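Major capsid protein P2 (PDB 2VVF) forms, as a homotrimer of double jelly-roll subunits, the major building block of the capsid of the lipid-containing marine bacteriophage PM2. Local coordinates at residues Ala179-Val185 and Ile246-Glu252; Asn12-Gly16 and Gly126-Ser130; Arg195-Lys200 and Thr218-Phe223; Ile172-Lys178 and Glu255-Met261. The contacts are given in a common frame with arbitrary orientation. Numbering follows the deposited sequence.

Interaction 1 (Ala179-Val185 and Ile246-Glu252)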
loop_
_atom_site.group_PDB
_atom_site.type_symbol
_atom_site.label_atom_id
_atom_site.label_comp_id
_atom_site.label_asym_id
_atom_site.label_seq_id
_atom_site.Cartn_x
_atom_site.Cartn_y
_atom_site.Cartn_z
ATOM N N ALA A 179 13.445 0.153 -26.688
ATOM C CA ALA A 179 13.731 -0.547 -27.936
ATOM C C ALA A 179 12.762 -1.717 -28.055
ATOM O O ALA A 179 12.298 -2.246 -27.046
ATOM C CB ALA A 179 15.170 -1.041 -27.950
ATOM N N ALA A 180 12.452 -2.115 -29.284
ATOM C CA ALA A 180 11.499 -3.197 -29.510
ATOM C C ALA A 180 12.091 -4.605 -29.584
ATOM O O ALA A 180 11.353 -5.588 -29.515
ATOM C CB ALA A 180 10.656 -2.908 -30.742
ATOM N N GLY A 181 13.409 -4.709 -29.732
ATOM C CA GLY A 181 14.043 -6.019 -29.863
ATOM C C GLY A 181 15.068 -6.386 -28.791
ATOM O O GLY A 181 16.026 -7.108 -29.070
ATOM N N VAL A 182 14.856 -5.921 -27.563
ATOM C CA VAL A 182 15.767 -6.243 -26.469
ATOM C C VAL A 182 15.353 -7.545 -25.782
ATOM O O VAL A 182 14.241 -7.660 -25.268
ATOM C CB VAL A 182 15.906 -5.074 -25.474
ATOM C CG1 VAL A 182 16.784 -5.476 -24.296
ATOM C CG2 VAL A 182 16.477 -3.849 -26.174
ATOM N N ASP A 183 16.246 -8.528 -25.802
ATOM C CA ASP A 183 15.977 -9.837 -25.213
ATOM C C ASP A 183 16.414 -9.915 -23.753
ATOM O O ASP A 183 15.665 -10.378 -22.890
ATOM C CB ASP A 183 16.689 -10.932 -26.010
ATOM C CG ASP A 183 16.087 -11.139 -27.384
ATOM O OD1 ASP A 183 14.843 -11.111 -27.501
ATOM O OD2 ASP A 183 16.861 -11.336 -28.346
ATOM N N ALA A 184 17.646 -9.494 -23.492
ATOM C CA ALA A 184 18.195 -9.535 -22.146
ATOM C C ALA A 184 19.195 -8.407 -21.952
ATOM O O ALA A 184 19.738 -7.874 -22.919
ATOM C CB ALA A 184 18.853 -10.881 -21.884
ATOM N N VAL A 185 19.427 -8.046 -20.696
ATOM C CA VAL A 185 20.356 -6.976 -20.369
ATOM C C VAL A 185 21.169 -7.340 -19.138
ATOM O O VAL A 185 20.717 -8.097 -18.282
ATOM C CB VAL A 185 19.625 -5.628 -20.174
ATOM C CG1 VAL A 185 20.613 -4.534 -19.773
ATOM C CG2 VAL A 185 18.867 -5.243 -21.438
ATOM N N ILE A 246 23.617 -5.018 -23.634
ATOM C CA ILE A 246 22.296 -5.279 -24.193
ATOM C C ILE A 246 22.285 -6.326 -25.298
ATOM O O ILE A 246 22.978 -6.188 -26.307
ATOM C CB ILE A 246 21.619 -3.980 -24.661
ATOM C CG1 ILE A 246 21.545 -2.974 -23.510
ATOM C CG2 ILE A 246 20.236 -4.272 -25.222
ATOM C CD1 ILE A 246 22.456 -1.781 -23.686
ATOM N N ASP A 247 21.466 -7.357 -25.111
ATOM C CA ASP A 247 21.316 -8.412 -26.104
ATOM C C ASP A 247 20.041 -8.144 -26.893
ATOM O O ASP A 247 18.937 -8.398 -26.412
ATOM C CB ASP A 247 21.233 -9.782 -25.425
ATOM C CG ASP A 247 22.600 -10.394 -25.176
ATOM O OD1 ASP A 247 23.607 -9.655 -25.235
ATOM O OD2 ASP A 247 22.667 -11.613 -24.911
ATOM N N SER A 248 20.199 -7.604 -28.096
ATOM C CA SER A 248 19.058 -7.270 -28.940
ATOM C C SER A 248 18.862 -8.273 -30.073
ATOM O O SER A 248 19.709 -9.132 -30.312
ATOM C CB SER A 248 19.215 -5.857 -29.507
ATOM O OG SER A 248 17.987 -5.366 -30.019
ATOM N N THR A 249 17.734 -8.150 -30.765
ATOM C CA THR A 249 17.409 -9.025 -31.885
ATOM C C THR A 249 17.178 -8.162 -33.116
ATOM O O THR A 249 16.963 -8.665 -34.219
ATOM C CB THR A 249 16.168 -9.885 -31.582
ATOM O OG1 THR A 249 15.049 -9.035 -31.306
ATOM C CG2 THR A 249 16.422 -10.779 -30.378
ATOM N N MET A 250 17.224 -6.850 -32.909
ATOM C CA MET A 250 17.000 -5.889 -33.978
ATOM C C MET A 250 18.128 -4.871 -34.019
ATOM O O MET A 250 18.823 -4.656 -33.029
ATOM C CB MET A 250 15.684 -5.149 -33.738
ATOM C CG MET A 250 14.496 -5.711 -34.483
ATOM S SD MET A 250 12.949 -5.045 -33.844
ATOM C CE MET A 250 12.564 -6.254 -32.572
ATOM N N ASP A 251 18.295 -4.226 -35.167
ATOM C CA ASP A 251 19.301 -3.184 -35.307
ATOM C C ASP A 251 18.554 -1.859 -35.339
ATOM O O ASP A 251 18.018 -1.464 -36.373
ATOM C CB ASP A 251 20.102 -3.372 -36.596
ATOM C CG ASP A 251 21.598 -3.315 -36.362
ATOM O OD1 ASP A 251 22.140 -2.195 -36.232
ATOM O OD2 ASP A 251 22.230 -4.391 -36.303
ATOM N N GLU A 252 18.483 -1.200 -34.188
ATOM C CA GLU A 252 17.750 0.053 -34.077
ATOM C C GLU A 252 18.434 1.033 -33.135
ATOM O O GLU A 252 19.409 0.692 -32.465
ATOM C CB GLU A 252 16.330 -0.223 -33.573
ATOM C CG GLU A 252 16.247 -0.465 -32.070
ATOM C CD GLU A 252 15.346 -1.632 -31.708
ATOM O OE1 GLU A 252 14.125 -1.541 -31.952
ATOM O OE2 GLU A 252 15.858 -2.632 -31.159
#
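A classic beta bulge shapes this antiparallel pairing of a sheet's two inner strands: Asp183 and Ala184 both face Asp247, whose O takes Asp183 N at 2.8 Å and, weakly, Ala184 N at 3.4 Å. The extra residue shifts the register by one between the Val182–Ser248 and Val185–Ile246 pairs. On the inner face, Ile246 packs across both valines, CG2 lying 3.8 Å from Val182 CG1 and CG1 4.1 Å from Val185 CG2; branched aliphatic residues suit this face, which packs against Tyr219 and Leu154. Beyond the strands the chain 249-252 curls around the turn 179-181. Gly181 is itself the hollow: with no side chain, it allows Thr249 OG1 to close in where a CB would clash. The Glu252 side chain reaches back so that OE1 accepts Ala180 N at 3.2 Å. Gly181 O gathers three donors, Thr249 N (2.6 Å), Ser248 OG (2.8 Å) and Thr249 OG1 (3.1 Å), so hydroxyl and carboxylate side chains carry on the bonding where regular strand pairing stops.

Interaction 2 (Asn12-Gly16 and Gly126-Ser130)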
loop_
_atom_site.group_PDB
_atom_site.type_symbol
_atom_site.label_atom_id
_atom_site.label_comp_id
_atom_site.label_asym_id
_atom_site.label_seq_id
_atom_site.Cartn_x
_atom_site.Cartn_y
_atom_site.Cartn_z
ATOM N N ASN A 12 -0.494 31.970 -24.779
ATOM C CA ASN A 12 -0.393 31.551 -26.173
ATOM C C ASN A 12 -0.418 30.052 -26.433
ATOM O O ASN A 12 0.521 29.501 -27.009
ATOM C CB ASN A 12 0.838 32.180 -26.825
ATOM C CG ASN A 12 1.071 33.604 -26.364
ATOM O OD1 ASN A 12 0.199 34.461 -26.501
ATOM N ND2 ASN A 12 2.240 33.857 -25.788
ATOM N N VAL A 13 -1.513 29.402 -26.059
ATOM C CA VAL A 13 -1.660 27.972 -26.300
ATOM C C VAL A 13 -2.279 27.742 -27.676
ATOM O O VAL A 13 -3.491 27.872 -27.855
ATOM C CB VAL A 13 -2.475 27.283 -25.190
ATOM C CG1 VAL A 13 -2.753 25.830 -25.555
ATOM C CG2 VAL A 13 -1.746 27.372 -23.859
ATOM N N ALA A 14 -1.437 27.418 -28.652
ATOM C CA ALA A 14 -1.902 27.174 -30.010
ATOM C C ALA A 14 -0.984 26.190 -30.724
ATOM O O ALA A 14 0.168 26.007 -30.330
ATOM C CB ALA A 14 -1.986 28.480 -30.785
ATOM N N ALA A 15 -1.499 25.565 -31.777
ATOM C CA ALA A 15 -0.727 24.601 -32.549
ATOM C C ALA A 15 0.538 25.224 -33.135
ATOM O O ALA A 15 0.501 26.317 -33.698
ATOM C CB ALA A 15 -1.584 23.999 -33.649
ATOM N N GLY A 16 1.658 24.519 -32.997
ATOM C CA GLY A 16 2.938 24.985 -33.521
ATOM C C GLY A 16 3.592 26.037 -32.629
ATOM O O GLY A 16 4.657 26.563 -32.953
ATOM N N GLY A 126 -6.951 21.563 -31.528
ATOM C CA GLY A 126 -7.318 22.830 -30.904
ATOM C C GLY A 126 -6.836 22.833 -29.456
ATOM O O GLY A 126 -7.636 22.843 -28.520
ATOM N N PRO A 127 -5.517 22.806 -29.293
ATOM C CA PRO A 127 -4.882 22.759 -27.978
ATOM C C PRO A 127 -5.504 23.644 -26.903
ATOM O O PRO A 127 -5.779 24.825 -27.125
ATOM C CB PRO A 127 -3.444 23.200 -28.268
ATOM C CG PRO A 127 -3.536 23.999 -29.514
ATOM C CD PRO A 127 -4.619 23.357 -30.321
ATOM N N LYS A 128 -5.697 23.054 -25.727
ATOM C CA LYS A 128 -6.239 23.749 -24.565
ATOM C C LYS A 128 -5.528 23.175 -23.344
ATOM O O LYS A 128 -5.655 21.989 -23.048
ATOM C CB LYS A 128 -7.747 23.509 -24.447
ATOM C CG LYS A 128 -8.606 24.668 -24.929
ATOM C CD LYS A 128 -9.967 24.184 -25.403
ATOM C CE LYS A 128 -10.553 25.120 -26.447
ATOM N NZ LYS A 128 -12.029 24.964 -26.566
ATOM N N LEU A 129 -4.746 24.003 -22.664
ATOM C CA LEU A 129 -3.991 23.537 -21.509
ATOM C C LEU A 129 -4.103 24.443 -20.290
ATOM O O LEU A 129 -3.994 25.665 -20.392
ATOM C CB LEU A 129 -2.518 23.335 -21.874
ATOM C CG LEU A 129 -2.229 22.502 -23.123
ATOM C CD1 LEU A 129 -1.101 23.129 -23.930
ATOM C CD2 LEU A 129 -1.887 21.071 -22.741
ATOM N N SER A 130 -4.301 23.821 -19.134
ATOM C CA SER A 130 -4.394 24.534 -17.866
ATOM C C SER A 130 -3.643 23.718 -16.821
ATOM O O SER A 130 -3.424 22.520 -17.003
ATOM C CB SER A 130 -5.855 24.710 -17.449
ATOM O OG SER A 130 -6.535 23.467 -17.447
#
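No backbone hydrogen bond joins these segments: 12-16 is an irregular loop, while 126-130 leads through Pro127 into the start of strand 128-136, and the closest CA pair is Ala14–Pro127 at 5.7 Å. The contact belongs to the N-terminal jelly roll, where the loop between strands 3-6 and 18-23 passes over the beginning of strand 128-136. Pro127, with no amide hydrogen to offer, suits this entry to the strand, and its ring presents a compact apolar surface to the loop. Val13 points toward it and is the main apolar knob of the loop, its CG1 lying 3.8 Å from Pro127 CB. The same methyl meets the end of Leu129, whose CA-to-CB bond runs sideways but whose side chain bends nearer. Ile120 of strand 114-120 touches Val13, Pro127 and Leu129, so the cluster continues into the neighbouring four-stranded sheet. Ala14 turns its methyl away, leaving backbone against the proline ring: Pro127 CG lies 3.6 Å from Ala14 C and 3.4 Å from Ala15 N.

Interaction 3 (Arg195-Lys200 and Thr218-Phe223)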
loop_
_atom_site.group_PDB
_atom_site.type_symbol
_atom_site.label_atom_id
_atom_site.label_comp_id
_atom_site.label_asym_id
_atom_site.label_seq_id
_atom_site.Cartn_x
_atom_site.Cartn_y
_atom_site.Cartn_z
ATOM N N ARG A 195 23.556 -6.900 -11.975
ATOM C CA ARG A 195 22.389 -7.463 -12.634
ATOM C C ARG A 195 22.874 -8.436 -13.699
ATOM O O ARG A 195 23.438 -8.032 -14.715
ATOM C CB ARG A 195 21.530 -6.363 -13.265
ATOM C CG ARG A 195 20.972 -5.359 -12.269
ATOM C CD ARG A 195 19.675 -5.853 -11.655
ATOM N NE ARG A 195 19.224 -4.996 -10.561
ATOM C CZ ARG A 195 18.081 -4.319 -10.567
ATOM N NH1 ARG A 195 17.267 -4.397 -11.609
ATOM N NH2 ARG A 195 17.749 -3.562 -9.530
ATOM N N ASP A 196 22.699 -9.722 -13.433
ATOM C CA ASP A 196 23.119 -10.752 -14.368
ATOM C C ASP A 196 22.394 -10.542 -15.690
ATOM O O ASP A 196 21.446 -9.760 -15.768
ATOM C CB ASP A 196 22.775 -12.132 -13.806
ATOM C CG ASP A 196 23.956 -13.079 -13.820
ATOM O OD1 ASP A 196 24.902 -12.837 -14.596
ATOM O OD2 ASP A 196 23.931 -14.073 -13.062
ATOM N N LEU A 197 22.834 -11.245 -16.726
ATOM C CA LEU A 197 22.175 -11.159 -18.020
ATOM C C LEU A 197 20.768 -11.720 -17.830
ATOM O O LEU A 197 20.531 -12.911 -18.032
ATOM C CB LEU A 197 22.939 -11.974 -19.067
ATOM C CG LEU A 197 22.505 -11.799 -20.523
ATOM C CD1 LEU A 197 22.552 -10.337 -20.929
ATOM C CD2 LEU A 197 23.369 -12.643 -21.445
ATOM N N LEU A 198 19.854 -10.862 -17.383
ATOM C CA LEU A 198 18.477 -11.264 -17.116
ATOM C C LEU A 198 17.596 -11.183 -18.353
ATOM O O LEU A 198 17.536 -10.150 -19.016
ATOM C CB LEU A 198 17.866 -10.392 -16.015
ATOM C CG LEU A 198 18.355 -10.582 -14.581
ATOM C CD1 LEU A 198 17.351 -10.012 -13.586
ATOM C CD2 LEU A 198 18.639 -12.047 -14.289
ATOM N N LYS A 199 16.879 -12.266 -18.636
ATOM C CA LYS A 199 15.968 -12.294 -19.771
ATOM C C LYS A 199 14.821 -11.328 -19.502
ATOM O O LYS A 199 14.421 -11.139 -18.356
ATOM C CB LYS A 199 15.420 -13.706 -19.970
ATOM C CG LYS A 199 15.724 -14.309 -21.327
ATOM C CD LYS A 199 15.706 -15.824 -21.261
ATOM C CE LYS A 199 16.773 -16.343 -20.313
ATOM N NZ LYS A 199 17.062 -17.788 -20.528
ATOM N N LYS A 200 14.295 -10.719 -20.559
ATOM C CA LYS A 200 13.197 -9.767 -20.429
ATOM C C LYS A 200 12.052 -10.299 -19.568
ATOM O O LYS A 200 11.566 -9.609 -18.674
ATOM C CB LYS A 200 12.671 -9.356 -21.805
ATOM C CG LYS A 200 11.375 -8.565 -21.760
ATOM C CD LYS A 200 11.126 -7.838 -23.071
ATOM C CE LYS A 200 9.923 -6.915 -22.970
ATOM N NZ LYS A 200 10.201 -5.744 -22.095
ATOM N N THR A 218 10.112 -1.583 -23.727
ATOM C CA THR A 218 11.002 -0.992 -22.737
ATOM C C THR A 218 11.583 -2.035 -21.795
ATOM O O THR A 218 10.862 -2.893 -21.290
ATOM C CB THR A 218 10.295 0.099 -21.910
ATOM O OG1 THR A 218 9.526 0.945 -22.773
ATOM C CG2 THR A 218 11.324 0.930 -21.158
ATOM N N TYR A 219 12.880 -1.924 -21.525
ATOM C CA TYR A 219 13.550 -2.798 -20.573
ATOM C C TYR A 219 13.973 -1.908 -19.414
ATOM O O TYR A 219 14.920 -1.129 -19.531
ATOM C CB TYR A 219 14.776 -3.462 -21.198
ATOM C CG TYR A 219 15.341 -4.594 -20.371
ATOM C CD1 TYR A 219 15.065 -5.919 -20.691
ATOM C CD2 TYR A 219 16.150 -4.341 -19.271
ATOM C CE1 TYR A 219 15.578 -6.957 -19.940
ATOM C CE2 TYR A 219 16.672 -5.371 -18.515
ATOM C CZ TYR A 219 16.383 -6.678 -18.853
ATOM O OH TYR A 219 16.900 -7.708 -18.102
ATOM N N THR A 220 13.229 -1.990 -18.316
ATOM C CA THR A 220 13.489 -1.156 -17.153
ATOM C C THR A 220 14.386 -1.813 -16.113
ATOM O O THR A 220 14.138 -2.941 -15.679
ATOM C CB THR A 220 12.175 -0.662 -16.514
ATOM O OG1 THR A 220 11.513 0.241 -17.409
ATOM C CG2 THR A 220 12.452 0.042 -15.194
ATOM N N ILE A 221 15.418 -1.083 -15.703
ATOM C CA ILE A 221 16.330 -1.542 -14.665
ATOM C C ILE A 221 16.085 -0.674 -13.438
ATOM O O ILE A 221 16.716 0.369 -13.265
ATOM C CB ILE A 221 17.796 -1.474 -15.118
ATOM C CG1 ILE A 221 18.076 -2.539 -16.181
ATOM C CG2 ILE A 221 18.730 -1.644 -13.926
ATOM C CD1 ILE A 221 19.453 -2.438 -16.796
ATOM N N ASP A 222 15.121 -1.090 -12.623
ATOM C CA ASP A 222 14.735 -0.357 -11.422
ATOM C C ASP A 222 15.683 -0.641 -10.262
ATOM O O ASP A 222 15.783 -1.777 -9.798
ATOM C CB ASP A 222 13.305 -0.732 -11.030
ATOM C CG ASP A 222 12.585 0.385 -10.313
ATOM O OD1 ASP A 222 13.243 1.134 -9.559
ATOM O OD2 ASP A 222 11.354 0.503 -10.490
ATOM N N PHE A 223 16.372 0.396 -9.794
ATOM C CA PHE A 223 17.310 0.256 -8.683
ATOM C C PHE A 223 16.657 0.629 -7.355
ATOM O O PHE A 223 17.311 0.634 -6.314
ATOM C CB PHE A 223 18.549 1.128 -8.910
ATOM C CG PHE A 223 19.371 0.725 -10.101
ATOM C CD1 PHE A 223 20.034 -0.492 -10.123
ATOM C CD2 PHE A 223 19.500 1.571 -11.188
ATOM C CE1 PHE A 223 20.797 -0.862 -11.219
ATOM C CE2 PHE A 223 20.262 1.208 -12.284
ATOM C CZ PHE A 223 20.910 -0.010 -12.300
#
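Most striking is the way two long polar side chains, Arg195 and Tyr219, bridge a gap between strands and end on main-chain carbonyls. In the C-terminal jelly roll, 195-200 lies on the strand outermost within the chain in one sheet and 218-222 in the facing sheet; the nearest CA atoms, of Lys200 and Tyr219, are 7.0 Å apart. Side chains must therefore make the connection. Arg195 points across the gap, with Ile221 CG2 and Phe223 CD1 over one face of its guanidinium, so apolar groups cover that face of the charge while its edge remains available for bonding. Tyr219 spans the gap from the other side: its ring supplies the reach and the apolar bulk, and its OH donates to Leu198 O at 2.7 Å. At the start of helix 200-209, Lys200 CA sits 3.7 Å from Tyr219 CE1, while the amine of Lys200 forms a salt bridge with Asp204. The contact also lies at a trimer interface, where Phe4 of the second subunit makes a cation-pi interaction with Arg195 and Asn6 of that subunit hydrogen-bonds to Asp196. Within the chain, the guanidinium is held by a hydrogen bond from Arg195 NH2 to Asp222 O at 2.7 Å.

Interaction 4 (Ile172-Lys178 and Glu255-Met261)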
loop_
_atom_site.group_PDB
_atom_site.type_symbol
_atom_site.label_atom_id
_atom_site.label_comp_id
_atom_site.label_asym_id
_atom_site.label_seq_id
_atom_site.Cartn_x
_atom_site.Cartn_y
_atom_site.Cartn_z
ATOM N N ILE A 172 21.486 6.963 -9.328
ATOM C CA ILE A 172 20.672 6.526 -10.451
ATOM C C ILE A 172 19.536 5.665 -9.921
ATOM O O ILE A 172 19.767 4.584 -9.381
ATOM C CB ILE A 172 21.497 5.773 -11.507
ATOM C CG1 ILE A 172 22.534 6.705 -12.136
ATOM C CG2 ILE A 172 20.580 5.196 -12.580
ATOM C CD1 ILE A 172 23.451 6.016 -13.121
ATOM N N ALA A 173 18.314 6.169 -10.043
ATOM C CA ALA A 173 17.142 5.448 -9.563
ATOM C C ALA A 173 16.769 4.316 -10.511
ATOM O O ALA A 173 16.427 3.217 -10.074
ATOM C CB ALA A 173 15.969 6.402 -9.383
ATOM N N ALA A 174 16.832 4.590 -11.811
ATOM C CA ALA A 174 16.486 3.588 -12.807
ATOM C C ALA A 174 16.999 3.931 -14.198
ATOM O O ALA A 174 17.373 5.068 -14.474
ATOM C CB ALA A 174 14.980 3.378 -12.837
ATOM N N ILE A 175 17.006 2.930 -15.069
ATOM C CA ILE A 175 17.425 3.101 -16.454
ATOM C C ILE A 175 16.390 2.415 -17.336
ATOM O O ILE A 175 16.062 1.249 -17.126
ATOM C CB ILE A 175 18.830 2.526 -16.696
ATOM C CG1 ILE A 175 19.867 3.266 -15.851
ATOM C CG2 ILE A 175 19.189 2.600 -18.173
ATOM C CD1 ILE A 175 21.175 2.513 -15.697
ATOM N N HIS A 176 15.849 3.149 -18.298
ATOM C CA HIS A 176 14.838 2.593 -19.189
ATOM C C HIS A 176 15.330 2.526 -20.626
ATOM O O HIS A 176 15.577 3.553 -21.253
ATOM C CB HIS A 176 13.547 3.411 -19.116
ATOM C CG HIS A 176 13.094 3.701 -17.719
ATOM N ND1 HIS A 176 12.290 2.841 -17.005
ATOM C CD2 HIS A 176 13.337 4.755 -16.904
ATOM C CE1 HIS A 176 12.055 3.352 -15.809
ATOM N NE2 HIS A 176 12.679 4.513 -15.724
ATOM N N ILE A 177 15.470 1.309 -21.140
ATOM C CA ILE A 177 15.913 1.102 -22.512
ATOM C C ILE A 177 14.699 0.980 -23.425
ATOM O O ILE A 177 13.967 -0.009 -23.376
ATOM C CB ILE A 177 16.829 -0.129 -22.629
ATOM C CG1 ILE A 177 18.081 0.055 -21.769
ATOM C CG2 ILE A 177 17.197 -0.384 -24.086
ATOM C CD1 ILE A 177 18.552 -1.217 -21.100
ATOM N N LYS A 178 14.475 2.003 -24.242
ATOM C CA LYS A 178 13.339 2.015 -25.152
ATOM C C LYS A 178 13.708 1.444 -26.515
ATOM O O LYS A 178 14.221 2.153 -27.382
ATOM C CB LYS A 178 12.788 3.432 -25.299
ATOM C CG LYS A 178 12.275 4.032 -24.000
ATOM C CD LYS A 178 11.004 4.831 -24.232
ATOM C CE LYS A 178 11.313 6.278 -24.574
ATOM N NZ LYS A 178 10.090 7.032 -24.962
ATOM N N GLU A 255 16.319 4.660 -27.184
ATOM C CA GLU A 255 16.292 5.870 -26.380
ATOM C C GLU A 255 16.493 5.430 -24.937
ATOM O O GLU A 255 15.636 4.760 -24.360
ATOM C CB GLU A 255 14.961 6.611 -26.524
ATOM C CG GLU A 255 14.914 7.899 -25.713
ATOM C CD GLU A 255 13.544 8.548 -25.694
ATOM O OE1 GLU A 255 12.685 8.175 -26.522
ATOM O OE2 GLU A 255 13.337 9.453 -24.857
ATOM N N ILE A 256 17.655 5.754 -24.381
ATOM C CA ILE A 256 17.975 5.374 -23.011
ATOM C C ILE A 256 17.575 6.471 -22.027
ATOM O O ILE A 256 18.122 7.575 -22.058
ATOM C CB ILE A 256 19.464 5.001 -22.854
ATOM C CG1 ILE A 256 19.849 3.870 -23.815
ATOM C CG2 ILE A 256 19.762 4.595 -21.417
ATOM C CD1 ILE A 256 19.025 2.615 -23.652
ATOM N N ILE A 257 16.625 6.157 -21.151
ATOM C CA ILE A 257 16.169 7.105 -20.141
ATOM C C ILE A 257 16.868 6.812 -18.821
ATOM O O ILE A 257 16.798 5.696 -18.310
ATOM C CB ILE A 257 14.638 7.052 -19.965
ATOM C CG1 ILE A 257 13.941 7.169 -21.321
ATOM C CG2 ILE A 257 14.169 8.157 -19.024
ATOM C CD1 ILE A 257 14.321 8.408 -22.089
ATOM N N VAL A 258 17.550 7.813 -18.275
ATOM C CA VAL A 258 18.247 7.649 -17.005
ATOM C C VAL A 258 17.680 8.605 -15.964
ATOM O O VAL A 258 17.730 9.822 -16.133
ATOM C CB VAL A 258 19.765 7.834 -17.161
ATOM C CG1 VAL A 258 20.473 7.570 -15.837
ATOM C CG2 VAL A 258 20.303 6.931 -18.256
ATOM N N GLU A 259 17.129 8.044 -14.893
ATOM C CA GLU A 259 16.565 8.845 -13.817
ATOM C C GLU A 259 17.630 9.110 -12.762
ATOM O O GLU A 259 17.891 8.267 -11.903
ATOM C CB GLU A 259 15.372 8.126 -13.184
ATOM C CG GLU A 259 14.153 8.035 -14.084
ATOM C CD GLU A 259 12.960 7.417 -13.385
ATOM O OE1 GLU A 259 12.343 8.101 -12.541
ATOM O OE2 GLU A 259 12.644 6.243 -13.670
ATOM N N TYR A 260 18.263 10.274 -12.848
ATOM C CA TYR A 260 19.297 10.651 -11.896
ATOM C C TYR A 260 18.661 11.271 -10.658
ATOM O O TYR A 260 17.485 11.634 -10.667
ATOM C CB TYR A 260 20.273 11.647 -12.528
ATOM C CG TYR A 260 21.181 11.045 -13.577
ATOM C CD1 TYR A 260 22.354 10.394 -13.217
ATOM C CD2 TYR A 260 20.878 11.151 -14.929
ATOM C CE1 TYR A 260 23.191 9.856 -14.175
ATOM C CE2 TYR A 260 21.711 10.615 -15.892
ATOM C CZ TYR A 260 22.862 9.968 -15.510
ATOM O OH TYR A 260 23.690 9.432 -16.468
ATOM N N MET A 261 19.452 11.400 -9.600
ATOM C CA MET A 261 18.988 11.990 -8.352
ATOM C C MET A 261 20.154 12.678 -7.653
ATOM O O MET A 261 21.284 12.194 -7.690
ATOM C CB MET A 261 18.422 10.909 -7.427
ATOM C CG MET A 261 17.080 10.343 -7.850
ATOM S SD MET A 261 16.526 9.047 -6.722
ATOM C CE MET A 261 18.043 8.128 -6.486
#
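Strands 172-178 and 255-261 run antiparallel, and part of their main-chain polar groups pair across the contact. His176 and Ile257 exchange both bonds, His176 N to Ile257 O at 2.7 Å and Ile257 N to His176 O at 2.8 Å. Lys178 N donates to Glu255 O at 3.0 Å, and Glu255 N to Lys178 O at 3.3 Å. Ala173 N reaches Glu259 O at 2.8 Å and Glu259 N reaches Ala174 O at 3.0 Å. Ile175 and Ile177 instead bond to strand 218-222, and Ile256 to Phe150 of strand 143-154. The face of His176, Lys178, Glu255 and Glu259 is mixed, with Ala174 and Ile257 among them. His176 NE2 donates to Glu259 OE2 at 2.7 Å, giving that buried carboxylate a partner, and ND1 is hydrogen-bonded to Thr220 OG1 on strand 218-222, its neighbour in the sheet. Lys178 NZ forms salt bridges with Glu255 OE1, at 3.2 Å, and with Asp64. The other face holds Ile172, Ile175, Ile177, Ile256, Val258 and Tyr260, whose OH bonds to Pro165 O; branched residues suit strands and a dry interior. Its packing against strand 182-189 of the opposing sheet makes the jelly-roll sandwich of the double jelly-roll capsid fold.

Overall arrangement
From the N terminus, interaction 2 comes first, closing a loop of 109 residues that takes in most of the N-terminal jelly roll; it is complete before any other contact opens. The remaining three lie in the C-terminal jelly roll and nest without crossing. Interaction 4 closes the outermost loop, interaction 1 lies within it, and interaction 3 is innermost. Interaction 4 pairs 171-178 with 252-263 in one sheet, and interaction 1 pairs the strands that follow and precede them, 182-189 and 242-248, in the facing sheet, while interaction 3 spans between those sheets. Interactions 1, 3 and 4 touch one another; interaction 2 stands apart, its centre about 30 Å from that of interaction 4.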